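Local structure of Endoglucanase(Endo-1,4-beta-glucanase)protein (Pseudomonas stutzeri, 6R2J) at residues Leu54-Phe59 and Glu204-Phe209; Asp97-Gly102 and Ala281-Gly286. The protein probably hydrolyses O-glycosidic bonds in cellulose-like beta-glucans, as a family 5 endoglucanase, and binds cellobiose. All coordinates share one frame; numbering follows the deposited sequence.

Interaction 1: Leu54-Phe59 and Glu204-Phe209; sequences LIRFPF and EAHLYF. With BGC (beta-D-glucopyranose), chain E.
The guanidinium of Arg56 has two polar groups of the facing strand over one of its faces: Glu204 OE2 and the imidazole nitrogen His206 NE2. The histidine ring stands nearly upright on that plane, at 81° to it, and presents its edge to Arg56 NH2. Neither approach to Arg56 is a hydrogen bond. Arg56 NE is 3.2 Å from Glu204 OE2, but the oxygen lies well out of the guanidinium plane, which makes this a salt bridge of charge alone; Arg56 NH2 and His206 NE2, 3.4 Å apart, are badly angled. The directed bond joins the two residues of 204-209, where His206 NE2 donates to Glu204 OE2 (3.0 Å, 152°) with the oxygen in the ring plane, while the ring meets the carboxylate from above. Arginine suits this centre because its chain is extended all the way from CG to NE, with CG anti to the backbone N (chi1 177°), and because its flat end can serve many partners: NH2 is hydrogen-bonded to Asn143 and NH1 to Asn17, while Glu175, Glu252 and Asp140 add salt bridges. The other ring nitrogen, His206 ND1, is hydrogen-bonded to Glu144 OE2, so this imidazole is fixed at both nitrogens. With an alanine in place of His206, Glu204 OE2 would probably keep little more than its charge contact with Arg56, and Glu144 OE2 would lose this hydrogen-bond partner. His206 and Tyr208 line the glycan pocket, where the edge of the tyrosine ring meets C6 of the glucose, 3.3 Å from Tyr208 CE2. In the TIM barrel, strand 54-59 runs between strands 14-18 and 93-98 and strand 201-206 between 171-175 and 248-252, so the contact spans the interior; helix 229-244 lies outside, against Ala205 and Leu207.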
ATOM      1  N   LEU A  54      -1.599  10.402   4.903  1.00  9.98           N
ATOM      2  CA  LEU A  54      -0.931   9.207   4.416  1.00 11.00           C
ATOM      3  C   LEU A  54      -1.570   8.754   3.109  1.00  9.48           C
ATOM      4  O   LEU A  54      -2.801   8.646   3.010  1.00 10.57           O
ATOM      5  CB  LEU A  54      -1.017   8.105   5.481  1.00 10.55           C
ATOM      6  CG  LEU A  54      -0.367   6.745   5.234  1.00 10.84           C
ATOM      7  CD1 LEU A  54       1.146   6.946   5.250  1.00  9.10           C
ATOM      8  CD2 LEU A  54      -0.817   5.684   6.219  1.00 10.72           C
ATOM      9  N   ILE A  55      -0.728   8.481   2.120  1.00  8.90           N
ATOM     10  CA  ILE A  55      -1.155   8.057   0.798  1.00  9.35           C
ATOM     11  C   ILE A  55      -0.282   6.882   0.365  1.00  8.24           C
ATOM     12  O   ILE A  55       0.948   6.938   0.456  1.00  7.29           O
ATOM     13  CB  ILE A  55      -1.023   9.198  -0.226  1.00 10.03           C
ATOM     14  CG1 ILE A  55      -1.833  10.414   0.232  1.00 12.36           C
ATOM     15  CG2 ILE A  55      -1.434   8.717  -1.622  1.00 10.01           C
ATOM     16  CD1 ILE A  55      -3.316  10.268   0.042  1.00 15.22           C
ATOM     17  N   ARG A  56      -0.925   5.820  -0.110  1.00  8.45           N
ATOM     18  CA  ARG A  56      -0.252   4.731  -0.798  1.00  8.80           C
ATOM     19  C   ARG A  56      -0.555   4.877  -2.282  1.00  7.93           C
ATOM     20  O   ARG A  56      -1.723   4.997  -2.674  1.00  6.91           O
ATOM     21  CB  ARG A  56      -0.699   3.357  -0.286  1.00  9.34           C
ATOM     22  CG  ARG A  56      -0.041   2.176  -1.082  1.00  8.92           C
ATOM     23  CD  ARG A  56      -0.350   0.913  -0.352  1.00  8.15           C
ATOM     24  NE  ARG A  56       0.182  -0.349  -0.870  1.00  7.39           N
ATOM     25  CZ  ARG A  56      -0.489  -1.218  -1.614  1.00  6.67           C
ATOM     26  NH1 ARG A  56      -1.727  -0.957  -2.019  1.00  6.90           N
ATOM     27  NH2 ARG A  56       0.076  -2.373  -1.925  1.00  6.05           N
ATOM     28  N   PHE A  57       0.480   4.891  -3.106  1.00  7.74           N
ATOM     29  CA  PHE A  57       0.284   5.180  -4.523  1.00  6.65           C
ATOM     30  C   PHE A  57       0.808   4.071  -5.421  1.00  6.96           C
ATOM     31  O   PHE A  57       2.026   4.001  -5.670  1.00  6.70           O
ATOM     32  CB  PHE A  57       0.923   6.512  -4.900  1.00  5.07           C
ATOM     33  CG  PHE A  57       0.555   6.954  -6.278  1.00  4.37           C
ATOM     34  CD1 PHE A  57      -0.709   7.468  -6.521  1.00  5.82           C
ATOM     35  CD2 PHE A  57       1.423   6.795  -7.338  1.00  6.04           C
ATOM     36  CE1 PHE A  57      -1.107   7.875  -7.795  1.00  7.09           C
ATOM     37  CE2 PHE A  57       1.017   7.167  -8.636  1.00  8.10           C
ATOM     38  CZ  PHE A  57      -0.237   7.726  -8.850  1.00  8.05           C
ATOM     39  N   PRO A  58      -0.074   3.206  -5.959  1.00  8.17           N
ATOM     40  CA  PRO A  58       0.381   2.160  -6.892  1.00  9.26           C
ATOM     41  C   PRO A  58       0.829   2.700  -8.259  1.00  7.46           C
ATOM     42  O   PRO A  58       0.229   3.620  -8.834  1.00  7.33           O
ATOM     43  CB  PRO A  58      -0.841   1.230  -7.028  1.00  9.78           C
ATOM     44  CG  PRO A  58      -1.728   1.553  -5.833  1.00  8.67           C
ATOM     45  CD  PRO A  58      -1.485   3.016  -5.535  1.00  7.84           C
ATOM     46  N   PHE A  59       1.891   2.085  -8.780  1.00  7.46           N
ATOM     47  CA  PHE A  59       2.377   2.244 -10.136  1.00  6.12           C
ATOM     48  C   PHE A  59       2.853   0.856 -10.552  1.00  8.34           C
ATOM     49  O   PHE A  59       2.966  -0.074  -9.721  1.00  8.31           O
ATOM     50  CB  PHE A  59       3.440   3.337 -10.161  1.00  5.23           C
ATOM     51  CG  PHE A  59       4.727   2.908  -9.549  1.00  6.28           C
ATOM     52  CD1 PHE A  59       4.890   2.935  -8.181  1.00  6.25           C
ATOM     53  CD2 PHE A  59       5.749   2.381 -10.345  1.00  6.70           C
ATOM     54  CE1 PHE A  59       6.074   2.501  -7.605  1.00  7.14           C
ATOM     55  CE2 PHE A  59       6.917   1.931  -9.796  1.00  6.92           C
ATOM     56  CZ  PHE A  59       7.100   2.009  -8.424  1.00  7.97           C
ATOM     57  N   GLU A 204       3.797  -5.498   5.710  1.00  9.54           N
ATOM     58  CA  GLU A 204       2.548  -4.952   5.215  1.00  8.54           C
ATOM     59  C   GLU A 204       1.725  -6.097   4.668  1.00  8.28           C
ATOM     60  O   GLU A 204       2.199  -6.844   3.805  1.00  8.24           O
ATOM     61  CB  GLU A 204       2.749  -3.972   4.059  1.00  7.55           C
ATOM     62  CG  GLU A 204       1.448  -3.764   3.282  1.00  8.72           C
ATOM     63  CD  GLU A 204       1.617  -2.805   2.098  1.00  8.53           C
ATOM     64  OE1 GLU A 204       2.750  -2.303   1.851  1.00  9.42           O
ATOM     65  OE2 GLU A 204       0.611  -2.573   1.404  1.00  8.58           O
ATOM     66  N   ALA A 205       0.478  -6.175   5.131  1.00  9.38           N
ATOM     67  CA  ALA A 205      -0.506  -7.152   4.694  1.00  9.90           C
ATOM     68  C   ALA A 205      -1.757  -6.414   4.237  1.00  9.47           C
ATOM     69  O   ALA A 205      -1.963  -5.231   4.551  1.00  7.34           O
ATOM     70  CB  ALA A 205      -0.916  -8.116   5.819  1.00  9.74           C
ATOM     71  N   HIS A 206      -2.609  -7.172   3.530  1.00 10.05           N
ATOM     72  CA  HIS A 206      -3.888  -6.735   2.994  1.00  9.29           C
ATOM     73  C   HIS A 206      -4.977  -7.570   3.628  1.00  7.87           C
ATOM     74  O   HIS A 206      -4.740  -8.701   4.054  1.00  8.31           O
ATOM     75  CB  HIS A 206      -3.910  -6.889   1.474  1.00  8.74           C
ATOM     76  CG  HIS A 206      -2.916  -5.998   0.801  1.00  9.38           C
ATOM     77  ND1 HIS A 206      -2.642  -6.043  -0.544  1.00  9.95           N
ATOM     78  CD2 HIS A 206      -2.107  -5.037   1.311  1.00  9.60           C
ATOM     79  CE1 HIS A 206      -1.704  -5.156  -0.832  1.00 10.03           C
ATOM     80  NE2 HIS A 206      -1.394  -4.504   0.268  1.00  8.34           N
ATOM     81  N   LEU A 207      -6.167  -6.992   3.712  1.00  8.11           N
ATOM     82  CA  LEU A 207      -7.239  -7.651   4.442  1.00 11.11           C
ATOM     83  C   LEU A 207      -8.582  -7.151   3.940  1.00 12.42           C
ATOM     84  O   LEU A 207      -8.871  -5.958   4.018  1.00 12.87           O
ATOM     85  CB  LEU A 207      -7.088  -7.374   5.952  1.00 12.18           C
ATOM     86  CG  LEU A 207      -8.058  -7.989   6.977  1.00 12.61           C
ATOM     87  CD1 LEU A 207      -7.351  -7.986   8.357  1.00 11.24           C
ATOM     88  CD2 LEU A 207      -9.403  -7.270   6.992  1.00 13.11           C
ATOM     89  N   TYR A 208      -9.399  -8.074   3.452  1.00 12.41           N
ATOM     90  CA  TYR A 208     -10.749  -7.785   3.030  1.00 11.96           C
ATOM     91  C   TYR A 208     -11.716  -8.682   3.796  1.00 11.85           C
ATOM     92  O   TYR A 208     -11.324  -9.605   4.513  1.00 13.26           O
ATOM     93  CB  TYR A 208     -10.881  -7.938   1.515  1.00 11.26           C
ATOM     94  CG  TYR A 208     -10.117  -6.886   0.741  1.00  9.55           C
ATOM     95  CD1 TYR A 208     -10.696  -5.660   0.459  1.00  8.44           C
ATOM     96  CD2 TYR A 208      -8.820  -7.134   0.277  1.00  8.92           C
ATOM     97  CE1 TYR A 208     -10.008  -4.699  -0.277  1.00  8.39           C
ATOM     98  CE2 TYR A 208      -8.102  -6.175  -0.418  1.00  7.70           C
ATOM     99  CZ  TYR A 208      -8.704  -4.962  -0.720  1.00  8.18           C
ATOM    100  OH  TYR A 208      -8.037  -4.008  -1.451  1.00  9.08           O
ATOM    101  N   PHE A 209     -12.999  -8.403   3.643  1.00 11.38           N
ATOM    102  CA  PHE A 209     -14.002  -8.991   4.519  1.00 11.84           C
ATOM    103  C   PHE A 209     -14.849 -10.086   3.873  1.00 11.69           C
ATOM    104  O   PHE A 209     -15.726 -10.631   4.559  1.00 12.62           O
ATOM    105  CB  PHE A 209     -14.946  -7.883   5.006  1.00 10.92           C
ATOM    106  CG  PHE A 209     -14.288  -6.828   5.844  1.00  9.84           C
ATOM    107  CD1 PHE A 209     -13.053  -7.066   6.467  1.00  9.99           C
ATOM    108  CD2 PHE A 209     -14.930  -5.613   6.053  1.00 10.44           C
ATOM    109  CE1 PHE A 209     -12.466  -6.099   7.256  1.00  9.36           C
ATOM    110  CE2 PHE A 209     -14.370  -4.655   6.868  1.00 10.90           C
ATOM    111  CZ  PHE A 209     -13.126  -4.890   7.457  1.00 10.19           C
TER
HETATM  112  C2  BGC E   2      -5.830 -12.586  -0.429  0.71 15.36           C
HETATM  113  C3  BGC E   2      -5.027 -11.651   0.419  0.71 10.56           C
HETATM  114  C4  BGC E   2      -5.130 -10.344  -0.297  0.71 11.69           C
HETATM  115  C5  BGC E   2      -6.400 -10.056  -1.035  0.71 33.08           C
HETATM  116  C6  BGC E   2      -6.183  -8.668  -1.559  0.71  7.08           C
HETATM  117  C1  BGC E   2      -7.035 -12.226  -1.335  0.71 20.14           C
HETATM  118  O2  BGC E   2      -5.994 -13.807   0.401  0.71 19.35           O
HETATM  119  O3  BGC E   2      -3.657 -12.050   0.543  0.71 51.96           O
HETATM  120  O4  BGC E   2      -4.744  -9.518   0.777  0.71 18.47           O
HETATM  121  O5  BGC E   2      -6.524 -11.081  -2.132  0.71 20.05           O
HETATM  122  O6  BGC E   2      -7.115  -8.474  -2.656  0.71 17.58           O

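Interaction 2: Asp97-Gly102 and Ala281-Gly286; sequences DMHNYG and AYWAGG
His99 reaches toward Trp283, and its side chain can be followed outward from the backbone. CB leaves a residue at the centre of an inverse gamma turn, just after strand 93-98, with CG anti to the backbone N (chi1 -153°), which swings the ring toward the tryptophan. His99 ND1 donates to Asp97 OD2 at 2.6 Å, on the syn lone pair of the carboxylate, although the oxygen sits 27° out of the ring plane. This bent bond helps to hold the imidazole in its rotation. Both segments lie where strands of the TIM barrel give way to loops, and the peptide bond after Trp283 is cis, a non-proline cis bond familiar from family 5 glycoside hydrolases. Further out, His99 CE1 comes 4.0 Å from Trp283 CH2, and at the tip His99 NE2 lies 3.9 Å from that same carbon. The indole and imidazole planes are nearly parallel, 5° apart, yet slid so far that they barely overlap, the centroids of the imidazole and the six-membered indole ring 5.6 Å apart. A broad indole can span this distance from strand 280-285; one of its faces has Ala284 CB above it, toward the rim. Pro58 touches both side chains, and a TRS molecule, probably from the crystallisation liquor, has its nearest atom about 3 Å from the His99 side chain.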
ATOM      1  N   ASP A  97       4.165   2.348  -4.466  1.00  7.38           N
ATOM      2  CA  ASP A  97       3.872   0.920  -4.431  1.00  7.11           C
ATOM      3  C   ASP A  97       4.073   0.384  -5.832  1.00  7.72           C
ATOM      4  O   ASP A  97       3.295   0.721  -6.736  1.00  8.71           O
ATOM      5  CB  ASP A  97       2.422   0.732  -3.977  1.00  7.77           C
ATOM      6  CG  ASP A  97       1.779  -0.562  -4.486  1.00  7.27           C
ATOM      7  OD1 ASP A  97       2.501  -1.611  -4.632  1.00  6.52           O
ATOM      8  OD2 ASP A  97       0.537  -0.431  -4.805  1.00  5.98           O
ATOM      9  N   MET A  98       5.097  -0.460  -6.019  1.00  6.88           N
ATOM     10  CA  MET A  98       5.287  -1.162  -7.290  1.00  5.95           C
ATOM     11  C   MET A  98       4.270  -2.306  -7.330  1.00  6.55           C
ATOM     12  O   MET A  98       4.456  -3.358  -6.713  1.00  7.16           O
ATOM     13  CB  MET A  98       6.713  -1.675  -7.448  1.00  5.84           C
ATOM     14  CG  MET A  98       6.899  -2.506  -8.707  1.00  7.79           C
ATOM     15  SD  MET A  98       8.616  -2.972  -9.078  1.00  8.40           S
ATOM     16  CE  MET A  98       9.422  -1.407  -9.431  1.00  8.29           C
ATOM     17  N   HIS A  99       3.186  -2.093  -8.060  1.00  7.60           N
ATOM     18  CA  HIS A  99       1.960  -2.881  -7.930  1.00  8.30           C
ATOM     19  C   HIS A  99       1.997  -4.093  -8.875  1.00  6.56           C
ATOM     20  O   HIS A  99       1.126  -4.282  -9.743  1.00  6.12           O
ATOM     21  CB  HIS A  99       0.800  -1.959  -8.264  1.00  6.87           C
ATOM     22  CG  HIS A  99      -0.498  -2.319  -7.616  1.00  7.60           C
ATOM     23  ND1 HIS A  99      -0.701  -2.226  -6.259  1.00  6.52           N
ATOM     24  CD2 HIS A  99      -1.676  -2.726  -8.147  1.00  8.54           C
ATOM     25  CE1 HIS A  99      -1.945  -2.573  -5.981  1.00  7.82           C
ATOM     26  NE2 HIS A  99      -2.561  -2.873  -7.110  1.00  8.19           N
ATOM     27  N   ASN A 100       3.004  -4.961  -8.652  1.00  7.35           N
ATOM     28  CA  ASN A 100       3.382  -5.919  -9.679  1.00  5.90           C
ATOM     29  C   ASN A 100       3.217  -7.411  -9.381  1.00  6.42           C
ATOM     30  O   ASN A 100       3.543  -8.225 -10.254  1.00  6.62           O
ATOM     31  CB  ASN A 100       4.820  -5.651 -10.146  1.00  6.11           C
ATOM     32  CG  ASN A 100       4.882  -4.724 -11.343  1.00  5.71           C
ATOM     33  OD1 ASN A 100       4.704  -3.542 -11.216  1.00  6.09           O
ATOM     34  ND2 ASN A 100       5.112  -5.280 -12.517  1.00  7.62           N
ATOM     35  N   TYR A 101       2.739  -7.810  -8.212  1.00  6.77           N
ATOM     36  CA  TYR A 101       2.306  -9.198  -7.998  1.00  7.11           C
ATOM     37  C   TYR A 101       3.423 -10.229  -8.181  1.00  7.17           C
ATOM     38  O   TYR A 101       3.160 -11.374  -8.563  1.00  7.62           O
ATOM     39  CB  TYR A 101       1.138  -9.545  -8.934  1.00  7.83           C
ATOM     40  CG  TYR A 101      -0.058  -8.641  -8.769  1.00  7.56           C
ATOM     41  CD1 TYR A 101      -0.941  -8.816  -7.733  1.00  7.75           C
ATOM     42  CD2 TYR A 101      -0.275  -7.603  -9.630  1.00  7.97           C
ATOM     43  CE1 TYR A 101      -2.009  -7.969  -7.570  1.00  7.23           C
ATOM     44  CE2 TYR A 101      -1.341  -6.747  -9.465  1.00  7.65           C
ATOM     45  CZ  TYR A 101      -2.205  -6.926  -8.432  1.00  6.53           C
ATOM     46  OH  TYR A 101      -3.273  -6.058  -8.303  1.00  8.18           O
ATOM     47  N   GLY A 102       4.666  -9.853  -7.886  1.00  9.56           N
ATOM     48  CA  GLY A 102       5.802 -10.733  -8.076  1.00  9.22           C
ATOM     49  C   GLY A 102       6.250 -10.938  -9.513  1.00  9.67           C
ATOM     50  O   GLY A 102       7.028 -11.872  -9.769  1.00  9.45           O
ATOM     51  N   ALA A 281      -4.215   1.707   4.863  1.00  7.84           N
ATOM     52  CA  ALA A 281      -4.594   2.492   3.696  1.00  5.55           C
ATOM     53  C   ALA A 281      -5.849   1.879   3.096  1.00  5.49           C
ATOM     54  O   ALA A 281      -5.880   0.689   2.773  1.00  6.97           O
ATOM     55  CB  ALA A 281      -3.448   2.574   2.673  1.00  6.66           C
ATOM     56  N   TYR A 282      -6.894   2.699   3.016  1.00  6.39           N
ATOM     57  CA  TYR A 282      -8.151   2.304   2.419  1.00  6.57           C
ATOM     58  C   TYR A 282      -7.994   2.128   0.921  1.00  7.19           C
ATOM     59  O   TYR A 282      -7.331   2.926   0.270  1.00  8.26           O
ATOM     60  CB  TYR A 282      -9.197   3.401   2.675  1.00  8.09           C
ATOM     61  CG  TYR A 282     -10.558   2.968   2.210  1.00  8.30           C
ATOM     62  CD1 TYR A 282     -11.363   2.251   3.041  1.00  8.07           C
ATOM     63  CD2 TYR A 282     -11.004   3.222   0.928  1.00  8.31           C
ATOM     64  CE1 TYR A 282     -12.570   1.829   2.647  1.00  7.69           C
ATOM     65  CE2 TYR A 282     -12.192   2.766   0.511  1.00  7.46           C
ATOM     66  CZ  TYR A 282     -12.979   2.063   1.385  1.00  7.58           C
ATOM     67  OH  TYR A 282     -14.182   1.560   1.005  1.00  9.33           O
ATOM     68  N   TRP A 283      -8.677   1.121   0.361  1.00  7.36           N
ATOM     69  CA  TRP A 283      -8.742   0.893  -1.082  1.00  7.86           C
ATOM     70  C   TRP A 283     -10.147   1.189  -1.603  1.00  7.77           C
ATOM     71  O   TRP A 283     -11.063   0.390  -1.361  1.00  8.20           O
ATOM     72  CB  TRP A 283      -8.416  -0.571  -1.368  1.00  9.62           C
ATOM     73  CG  TRP A 283      -8.343  -0.801  -2.875  1.00  9.83           C
ATOM     74  CD1 TRP A 283      -9.372  -1.143  -3.735  1.00  9.75           C
ATOM     75  CD2 TRP A 283      -7.175  -0.660  -3.693  1.00  9.31           C
ATOM     76  NE1 TRP A 283      -8.899  -1.208  -5.029  1.00  8.97           N
ATOM     77  CE2 TRP A 283      -7.559  -0.917  -5.027  1.00  9.70           C
ATOM     78  CE3 TRP A 283      -5.845  -0.329  -3.424  1.00  8.41           C
ATOM     79  CZ2 TRP A 283      -6.642  -0.860  -6.078  1.00 10.29           C
ATOM     80  CZ3 TRP A 283      -4.961  -0.311  -4.440  1.00  8.48           C
ATOM     81  CH2 TRP A 283      -5.354  -0.545  -5.755  1.00  9.55           C
ATOM     82  N   ALA A 284     -10.338   2.293  -2.344  1.00  8.19           N
ATOM     83  CA  ALA A 284      -9.297   3.233  -2.756  1.00  7.72           C
ATOM     84  C   ALA A 284      -9.994   4.530  -3.077  1.00  7.06           C
ATOM     85  O   ALA A 284     -11.193   4.497  -3.320  1.00  7.27           O
ATOM     86  CB  ALA A 284      -8.575   2.732  -3.990  1.00  8.02           C
ATOM     87  N   GLY A 285      -9.244   5.643  -3.147  1.00  6.66           N
ATOM     88  CA  GLY A 285      -9.746   6.907  -3.681  1.00  7.17           C
ATOM     89  C   GLY A 285      -9.031   7.355  -4.951  1.00  8.73           C
ATOM     90  O   GLY A 285      -8.211   6.606  -5.503  1.00  9.60           O
ATOM     91  N   GLY A 286      -9.315   8.561  -5.431  1.00  8.88           N
ATOM     92  CA  GLY A 286      -8.613   9.076  -6.590  1.00  7.89           C
ATOM     93  C   GLY A 286      -9.429   9.087  -7.869  1.00  8.24           C
ATOM     94  O   GLY A 286     -10.630   8.767  -7.859  1.00 10.47           O
TER

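In the fold
Interaction 1 lies in the interior of the barrel and is fully buried; interaction 2, its centre 5 Å away, lies at the strand ends, where the loops begin, and is only partly buried, with Trp283 partly exposed. Their chemistry follows: charges and an imidazole gathered about an arginine in the first, a loose near-parallel aromatic pair in the second. Strands 54-59 and 93-98 are neighbours in the sheet, and their backbones join the two contacts, Phe59 N lying 2.8 Å from Asp97 O in a probable hydrogen bond. A second point of touch is Tyr208 OH against Trp283 CB at 3.5 Å. Each contact contains a histidine bonded to a carboxylate of its own segment, two residues earlier in the chain.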